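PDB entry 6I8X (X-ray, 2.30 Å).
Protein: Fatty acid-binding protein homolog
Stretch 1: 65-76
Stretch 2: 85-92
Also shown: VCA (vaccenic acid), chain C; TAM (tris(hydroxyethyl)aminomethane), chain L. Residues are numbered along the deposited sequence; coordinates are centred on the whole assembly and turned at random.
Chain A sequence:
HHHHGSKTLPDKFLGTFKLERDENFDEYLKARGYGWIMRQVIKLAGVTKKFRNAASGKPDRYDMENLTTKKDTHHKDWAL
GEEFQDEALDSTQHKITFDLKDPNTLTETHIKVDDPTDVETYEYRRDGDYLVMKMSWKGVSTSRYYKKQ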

ATOM      1  N   GLU A  65      -7.694   3.087  -1.914  1.00 33.08           N
ATOM      2  CA  GLU A  65      -8.070   3.650  -0.625  1.00 32.68           C
ATOM      3  C   GLU A  65      -7.498   2.802   0.474  1.00 35.00           C
ATOM      4  O   GLU A  65      -7.489   1.579   0.378  1.00 34.99           O
ATOM      5  N   ASN A  66      -7.072   3.450   1.537  1.00 32.20           N
ATOM      6  CA  ASN A  66      -6.672   2.823   2.783  1.00 32.10           C
ATOM      7  C   ASN A  66      -7.671   3.365   3.777  1.00 35.14           C
ATOM      8  O   ASN A  66      -7.635   4.555   4.073  1.00 35.91           O
ATOM      9  N   LEU A  67      -8.604   2.522   4.222  1.00 31.81           N
ATOM     10  CA  LEU A  67      -9.635   2.877   5.196  1.00 32.02           C
ATOM     11  C   LEU A  67      -9.256   2.264   6.530  1.00 34.79           C
ATOM     12  O   LEU A  67      -9.135   1.048   6.631  1.00 34.04           O
ATOM     13  N   THR A  68      -8.959   3.102   7.526  1.00 32.65           N
ATOM     14  CA  THR A  68      -8.566   2.598   8.857  1.00 32.59           C
ATOM     15  C   THR A  68      -9.512   3.148   9.911  1.00 37.23           C
ATOM     16  O   THR A  68     -10.393   3.932   9.575  1.00 36.93           O
ATOM     17  N   THR A  69      -9.349   2.715  11.162  1.00 35.36           N
ATOM     18  CA  THR A  69     -10.117   3.148  12.346  1.00 36.10           C
ATOM     19  C   THR A  69     -10.118   4.670  12.451  1.00 39.87           C
ATOM     20  O   THR A  69     -11.164   5.261  12.746  1.00 40.00           O
ATOM     21  N   LYS A  70      -8.973   5.312  12.148  1.00 35.25           N
ATOM     22  CA  LYS A  70      -8.908   6.768  12.230  1.00 36.53           C
ATOM     23  C   LYS A  70      -8.690   7.430  10.855  1.00 45.01           C
ATOM     24  O   LYS A  70      -9.664   7.725  10.165  1.00 48.54           O
ATOM     25  N   LYS A  71      -7.452   7.630  10.448  1.00 39.89           N
ATOM     26  CA  LYS A  71      -7.091   8.242   9.179  1.00 39.08           C
ATOM     27  C   LYS A  71      -7.437   7.371   7.978  1.00 39.52           C
ATOM     28  O   LYS A  71      -7.181   6.178   7.994  1.00 38.36           O
ATOM     29  N   ASP A  72      -7.958   7.990   6.915  1.00 36.70           N
ATOM     30  CA  ASP A  72      -8.217   7.342   5.626  1.00 35.24           C
ATOM     31  C   ASP A  72      -7.432   8.073   4.541  1.00 39.46           C
ATOM     32  O   ASP A  72      -7.235   9.275   4.653  1.00 39.79           O
ATOM     33  N   THR A  73      -6.933   7.343   3.530  1.00 35.23           N
ATOM     34  CA  THR A  73      -6.256   7.912   2.355  1.00 34.73           C
ATOM     35  C   THR A  73      -7.045   7.537   1.110  1.00 38.55           C
ATOM     36  O   THR A  73      -7.732   6.516   1.094  1.00 36.08           O
ATOM     37  N   HIS A  74      -7.016   8.406   0.095  1.00 38.08           N
ATOM     38  CA  HIS A  74      -7.761   8.218  -1.148  1.00 38.20           C
ATOM     39  C   HIS A  74      -6.907   8.739  -2.295  1.00 41.55           C
ATOM     40  O   HIS A  74      -6.821   9.956  -2.517  1.00 41.57           O
ATOM     41  N   HIS A  75      -6.259   7.807  -3.007  1.00 37.06           N
ATOM     42  CA  HIS A  75      -5.386   8.098  -4.152  1.00 35.95           C
ATOM     43  C   HIS A  75      -6.151   7.823  -5.448  1.00 38.90           C
ATOM     44  O   HIS A  75      -6.444   6.673  -5.758  1.00 37.03           O
ATOM     45  N   LYS A  76      -6.519   8.897  -6.168  1.00 37.18           N
ATOM     46  CA  LYS A  76      -7.332   8.829  -7.387  1.00 37.25           C
ATOM     47  C   LYS A  76      -6.585   9.078  -8.676  1.00 43.14           C
ATOM     48  O   LYS A  76      -5.772   9.999  -8.759  1.00 43.20           O
ATOM     49  N   GLN A  85       1.952  13.038  -5.886  1.00 44.28           N
ATOM     50  CA  GLN A  85       2.080  13.546  -4.530  1.00 44.57           C
ATOM     51  C   GLN A  85       0.696  13.566  -3.877  1.00 48.26           C
ATOM     52  O   GLN A  85      -0.266  14.014  -4.503  1.00 48.71           O
ATOM     53  N   ASP A  86       0.599  13.063  -2.634  1.00 43.23           N
ATOM     54  CA  ASP A  86      -0.653  13.028  -1.874  1.00 42.03           C
ATOM     55  C   ASP A  86      -0.426  12.854  -0.378  1.00 44.93           C
ATOM     56  O   ASP A  86       0.689  12.564   0.066  1.00 44.94           O
ATOM     57  N   GLU A  87      -1.497  13.038   0.402  1.00 40.23           N
ATOM     58  CA  GLU A  87      -1.459  12.864   1.832  1.00 38.88           C
ATOM     59  C   GLU A  87      -1.460  11.361   2.141  1.00 41.99           C
ATOM     60  O   GLU A  87      -2.247  10.593   1.561  1.00 39.79           O
ATOM     61  N   ALA A  88      -0.554  10.954   3.052  1.00 38.63           N
ATOM     62  CA  ALA A  88      -0.429   9.576   3.493  1.00 36.98           C
ATOM     63  C   ALA A  88      -1.088   9.423   4.867  1.00 40.92           C
ATOM     64  O   ALA A  88      -1.629  10.409   5.391  1.00 40.92           O
ATOM     65  N   LEU A  89      -1.089   8.187   5.419  1.00 38.00           N
ATOM     66  CA  LEU A  89      -1.732   7.811   6.691  1.00 39.06           C
ATOM     67  C   LEU A  89      -1.159   8.518   7.934  1.00 45.11           C
ATOM     68  O   LEU A  89      -1.836   8.602   8.956  1.00 45.43           O
ATOM     69  N   ASP A  90       0.059   9.067   7.820  1.00 42.70           N
ATOM     70  CA  ASP A  90       0.719   9.809   8.881  1.00 42.41           C
ATOM     71  C   ASP A  90       0.311  11.296   8.855  1.00 48.07           C
ATOM     72  O   ASP A  90       0.837  12.088   9.644  1.00 49.55           O
ATOM     73  N   SER A  91      -0.642  11.663   7.954  1.00 44.79           N
ATOM     74  CA  SER A  91      -1.202  13.013   7.732  1.00 46.49           C
ATOM     75  C   SER A  91      -0.208  14.003   7.130  1.00 53.28           C
ATOM     76  O   SER A  91      -0.384  15.223   7.252  1.00 56.55           O
ATOM     77  N   THR A  92       0.811  13.483   6.446  1.00 47.89           N
ATOM     78  CA  THR A  92       1.813  14.306   5.774  1.00 48.42           C
ATOM     79  C   THR A  92       1.782  13.999   4.263  1.00 50.49           C
ATOM     80  O   THR A  92       1.197  13.001   3.839  1.00 47.94           O
TER

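The strand leading through Thr73 to Lys76 and the strand that ends at Glu87 run nearly antiparallel, their directions 157° apart, but with axes no closer than 7.6 Å no backbone hydrogen bond joins the two stretches. Side chains and two waters fill the space between them.

Leu89 has the most surface covered. Its CA-to-CB bond points sideways, but the m, t rotamer brings the end of the side chain nearer stretch 1. There Leu89 CD1 lies 4.2 Å from Asn66 CB, while Leu89 CD2 meets Thr68 CG2 at 4.0 Å and Thr73 CG2 at 3.7 Å. A branched aliphatic residue suits this buried site, where it meets mainly carbon. Thr73, rotamer p, points toward stretch 2, its CG2 also resting 3.5 Å from Ala88 C. Nearby lies vaccenic acid, whose C7 is 3.5 Å from Thr68 OG1 and whose C14 is 3.8 Å from Leu89 O.

Lys71 also points toward stretch 2 and shows how a long, amphipathic side chain can serve two environments. With chi angles t, p, t, t, Lys71 sets its CG 3.4 Å from Leu89 O and its CE 3.4 Å from Ser91 OG, then extends NZ to Glu87 OE1 at 2.8 Å. This salt bridge includes a weak hydrogen bond. Glu87, t at chi1 and chi2, starts sideways, but its extended chain brings the carboxylate within reach.

Farther along, Asp86 points toward stretch 1 with chi1 t. His75, chi1 m, starts sideways, yet its ring donates from ND1 to Asp86 OD2 at 2.8 Å, a nearly straight bond (162°) that gives a partner to the ring N-H and to one carboxylate oxygen. Glu87 O also lies at the ring edge, 3.3 Å from His75 CE1. One water accepts from His74 N at 3.1 Å and donates to Glu87 O at 2.8 Å; another accepts from Lys76 N at 2.9 Å. Both also donate weakly to Asp86 OD2, so the first joins the two backbones directly, while the second ties the Lys76 backbone to the Asp86 side chain.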

ATOM      1  CB  GLU A  65      -9.612   3.673  -0.478  1.00 34.29           C
ATOM      2  CG  GLU A  65     -10.317   4.537  -1.515  1.00 48.90           C
ATOM      3  CD  GLU A  65     -11.815   4.668  -1.352  1.00 76.29           C
ATOM      4  OE1 GLU A  65     -12.536   3.671  -1.585  1.00 84.35           O
ATOM      5  OE2 GLU A  65     -12.273   5.789  -1.041  1.00 79.03           O
ATOM      6  CB  ASN A  66      -5.281   3.249   3.219  1.00 37.59           C
ATOM      7  CG  ASN A  66      -4.198   2.367   2.718  1.00 50.41           C
ATOM      8  OD1 ASN A  66      -4.232   1.164   2.901  1.00 43.45           O
ATOM      9  ND2 ASN A  66      -3.187   2.963   2.131  1.00 44.46           N
ATOM     10  CB  LEU A  67     -11.043   2.405   4.730  1.00 32.23           C
ATOM     11  CG  LEU A  67     -11.476   2.812   3.303  1.00 37.74           C
ATOM     12  CD1 LEU A  67     -12.859   2.266   2.973  1.00 38.51           C
ATOM     13  CD2 LEU A  67     -11.432   4.365   3.098  1.00 40.52           C
ATOM     14  CB  THR A  68      -7.049   2.803   9.182  1.00 38.65           C
ATOM     15  OG1 THR A  68      -6.853   4.071   9.791  1.00 43.40           O
ATOM     16  CG2 THR A  68      -6.113   2.650   7.938  1.00 32.99           C
ATOM     17  CB  THR A  69      -9.523   2.490  13.597  1.00 41.88           C
ATOM     18  OG1 THR A  69      -9.587   1.067  13.456  1.00 44.22           O
ATOM     19  CG2 THR A  69     -10.199   2.936  14.881  1.00 38.43           C
ATOM     20  CB  LYS A  70      -7.886   7.203  13.300  1.00 37.39           C
ATOM     21  CG  LYS A  70      -8.456   7.072  14.712  1.00 33.99           C
ATOM     22  CD  LYS A  70      -9.639   8.095  14.899  1.00 31.37           C
ATOM     23  CE  LYS A  70     -10.223   8.009  16.266  1.00 32.98           C
ATOM     24  NZ  LYS A  70     -11.429   8.834  16.403  1.00 41.56           N
ATOM     25  CB  LYS A  71      -5.560   8.534   9.188  1.00 41.11           C
ATOM     26  CG  LYS A  71      -5.009   9.356   8.015  1.00 48.42           C
ATOM     27  CD  LYS A  71      -5.569  10.753   7.967  1.00 48.56           C
ATOM     28  CE  LYS A  71      -4.950  11.553   6.864  1.00 53.57           C
ATOM     29  NZ  LYS A  71      -5.551  12.906   6.834  1.00 69.66           N
ATOM     30  CB  ASP A  72      -9.711   7.334   5.279  1.00 36.55           C
ATOM     31  CG  ASP A  72     -10.604   6.616   6.293  1.00 47.49           C
ATOM     32  OD1 ASP A  72     -10.130   5.634   6.922  1.00 48.20           O
ATOM     33  OD2 ASP A  72     -11.771   7.046   6.471  1.00 49.49           O
ATOM     34  CB  THR A  73      -4.746   7.585   2.265  1.00 42.80           C
ATOM     35  OG1 THR A  73      -4.525   6.200   2.043  1.00 45.43           O
ATOM     36  CG2 THR A  73      -3.966   8.061   3.465  1.00 38.55           C
ATOM     37  CB  HIS A  74      -9.121   8.955  -1.114  1.00 39.89           C
ATOM     38  CG  HIS A  74      -9.900   8.786   0.153  1.00 43.92           C
ATOM     39  ND1 HIS A  74     -10.870   7.797   0.282  1.00 45.54           N
ATOM     40  CD2 HIS A  74      -9.855   9.507   1.299  1.00 46.12           C
ATOM     41  CE1 HIS A  74     -11.376   7.951   1.495  1.00 45.00           C
ATOM     42  NE2 HIS A  74     -10.794   8.964   2.144  1.00 45.83           N
ATOM     43  CB  HIS A  75      -4.085   7.284  -4.042  1.00 35.13           C
ATOM     44  CG  HIS A  75      -3.429   7.410  -2.696  1.00 37.83           C
ATOM     45  ND1 HIS A  75      -3.313   8.642  -2.053  1.00 39.54           N
ATOM     46  CD2 HIS A  75      -2.870   6.455  -1.912  1.00 37.82           C
ATOM     47  CE1 HIS A  75      -2.705   8.387  -0.905  1.00 38.13           C
ATOM     48  NE2 HIS A  75      -2.385   7.094  -0.794  1.00 37.54           N
ATOM     49  CB  LYS A  76      -8.526   9.800  -7.304  1.00 39.86           C
ATOM     50  CG  LYS A  76      -9.353   9.716  -6.008  1.00 54.24           C
ATOM     51  CD  LYS A  76     -10.271   8.493  -5.960  1.00 64.62           C
ATOM     52  CE  LYS A  76     -11.383   8.660  -4.950  1.00 87.33           C
ATOM     53  NZ  LYS A  76     -12.330   9.752  -5.330  1.00100.40           N
ATOM     54  CB  GLN A  85       2.720  14.944  -4.504  1.00 47.41           C
ATOM     55  CG  GLN A  85       3.123  15.340  -3.082  1.00 56.21           C
ATOM     56  CD  GLN A  85       3.742  16.706  -2.980  1.00 71.96           C
ATOM     57  OE1 GLN A  85       4.797  16.995  -3.568  1.00 65.43           O
ATOM     58  NE2 GLN A  85       3.143  17.539  -2.148  1.00 61.71           N
ATOM     59  CB  ASP A  86      -1.584  11.915  -2.388  1.00 42.50           C
ATOM     60  CG  ASP A  86      -3.057  12.186  -2.190  1.00 49.55           C
ATOM     61  OD1 ASP A  86      -3.399  13.269  -1.665  1.00 51.24           O
ATOM     62  OD2 ASP A  86      -3.867  11.316  -2.547  1.00 54.81           O
ATOM     63  CB  GLU A  87      -2.643  13.585   2.498  1.00 40.48           C
ATOM     64  CG  GLU A  87      -2.586  13.546   4.016  1.00 51.40           C
ATOM     65  CD  GLU A  87      -3.641  14.347   4.752  1.00 75.73           C
ATOM     66  OE1 GLU A  87      -4.842  14.186   4.443  1.00 62.66           O
ATOM     67  OE2 GLU A  87      -3.270  15.070   5.704  1.00 82.98           O
ATOM     68  CB  ALA A  88       1.035   9.158   3.523  1.00 37.73           C
ATOM     69  CB  LEU A  89      -1.723   6.280   6.883  1.00 38.18           C
ATOM     70  CG  LEU A  89      -2.703   5.465   6.026  1.00 41.22           C
ATOM     71  CD1 LEU A  89      -2.386   3.993   6.133  1.00 40.94           C
ATOM     72  CD2 LEU A  89      -4.160   5.743   6.406  1.00 40.52           C
ATOM     73  CB  ASP A  90       2.246   9.623   8.767  1.00 43.91           C
ATOM     74  CG  ASP A  90       2.904  10.106   7.479  1.00 52.35           C
ATOM     75  OD1 ASP A  90       2.177  10.558   6.568  1.00 51.29           O
ATOM     76  OD2 ASP A  90       4.153  10.041   7.388  1.00 59.32           O
ATOM     77  CB  SER A  91      -1.846  13.585   8.997  1.00 49.07           C
ATOM     78  OG  SER A  91      -3.020  12.861   9.317  1.00 58.21           O
ATOM     79  CB  THR A  92       3.224  14.079   6.390  1.00 54.58           C
ATOM     80  OG1 THR A  92       3.703  12.775   6.020  1.00 55.91           O
ATOM     81  CG2 THR A  92       3.256  14.257   7.920  1.00 47.71           C
TER
HETATM   82  O2  VCA C 201      -0.857   0.391   4.998  1.00 89.03           O
HETATM   83  C1  VCA C 201      -1.300  -0.098   6.134  1.00 92.39           C
HETATM   84  O1  VCA C 201      -2.065  -1.030   6.196  1.00 94.23           O
HETATM   85  C2  VCA C 201      -0.767   0.593   7.357  1.00 93.58           C
HETATM   86  C3  VCA C 201      -1.764   0.757   8.500  1.00 91.51           C
HETATM   87  C4  VCA C 201      -1.300   1.769   9.535  1.00 91.76           C
HETATM   88  C5  VCA C 201      -2.169   1.878  10.771  1.00 89.97           C
HETATM   89  C6  VCA C 201      -3.295   2.883  10.644  1.00 89.89           C
HETATM   90  C7  VCA C 201      -4.261   2.828  11.811  1.00 92.25           C
HETATM   91  C8  VCA C 201      -3.858   3.558  13.082  1.00 95.61           C
HETATM   92  C9  VCA C 201      -4.163   5.043  13.075  1.00 96.81           C
HETATM   93  C10 VCA C 201      -3.625   5.766  14.316  1.00 98.28           C
HETATM   94  C11 VCA C 201      -3.262   7.199  14.066  1.00 99.26           C
HETATM   95  C12 VCA C 201      -2.238   7.625  13.348  1.00 99.97           C
HETATM   96  C13 VCA C 201      -1.241   6.763  12.629  1.00 99.12           C
HETATM   97  C14 VCA C 201      -0.032   7.533  12.097  1.00 98.09           C
HETATM   98  C15 VCA C 201       1.060   6.651  11.512  1.00 96.89           C
HETATM   99  C16 VCA C 201       0.634   5.762  10.350  1.00 94.98           C
HETATM  100  C17 VCA C 201       1.777   4.963   9.750  1.00 96.76           C
HETATM  101  C18 VCA C 201       1.443   4.357   8.413  1.00 96.49           C
HETATM  102  C   TAM L 210     -13.046  11.896  19.399  1.00 55.67           C
HETATM  103  C1  TAM L 210     -12.569  11.968  20.900  1.00 54.99           C
HETATM  104  C2  TAM L 210     -14.016  10.729  19.228  1.00 55.36           C
HETATM  105  C3  TAM L 210     -13.816  13.216  18.995  1.00 57.03           C
HETATM  106  C4  TAM L 210     -11.260  11.302  21.261  1.00 49.05           C
HETATM  107  C5  TAM L 210     -13.588   9.366  19.715  1.00 51.64           C
HETATM  108  C6  TAM L 210     -13.727  13.647  17.548  1.00 59.62           C
HETATM  109  N   TAM L 210     -11.882  11.596  18.540  1.00 55.91           N
HETATM  110  O4  TAM L 210     -10.199  11.917  20.570  1.00 50.05           O
HETATM  111  O5  TAM L 210     -12.431   8.937  19.030  1.00 51.73           O
HETATM  112  O6  TAM L 210     -13.607  12.558  16.635  1.00 60.78           O
HETATM  113  O   HOH W   1      -4.860  10.623   0.633  1.00 45.77           O
HETATM  114  O   HOH W   2      -5.598  11.561  -5.493  1.00 53.22           O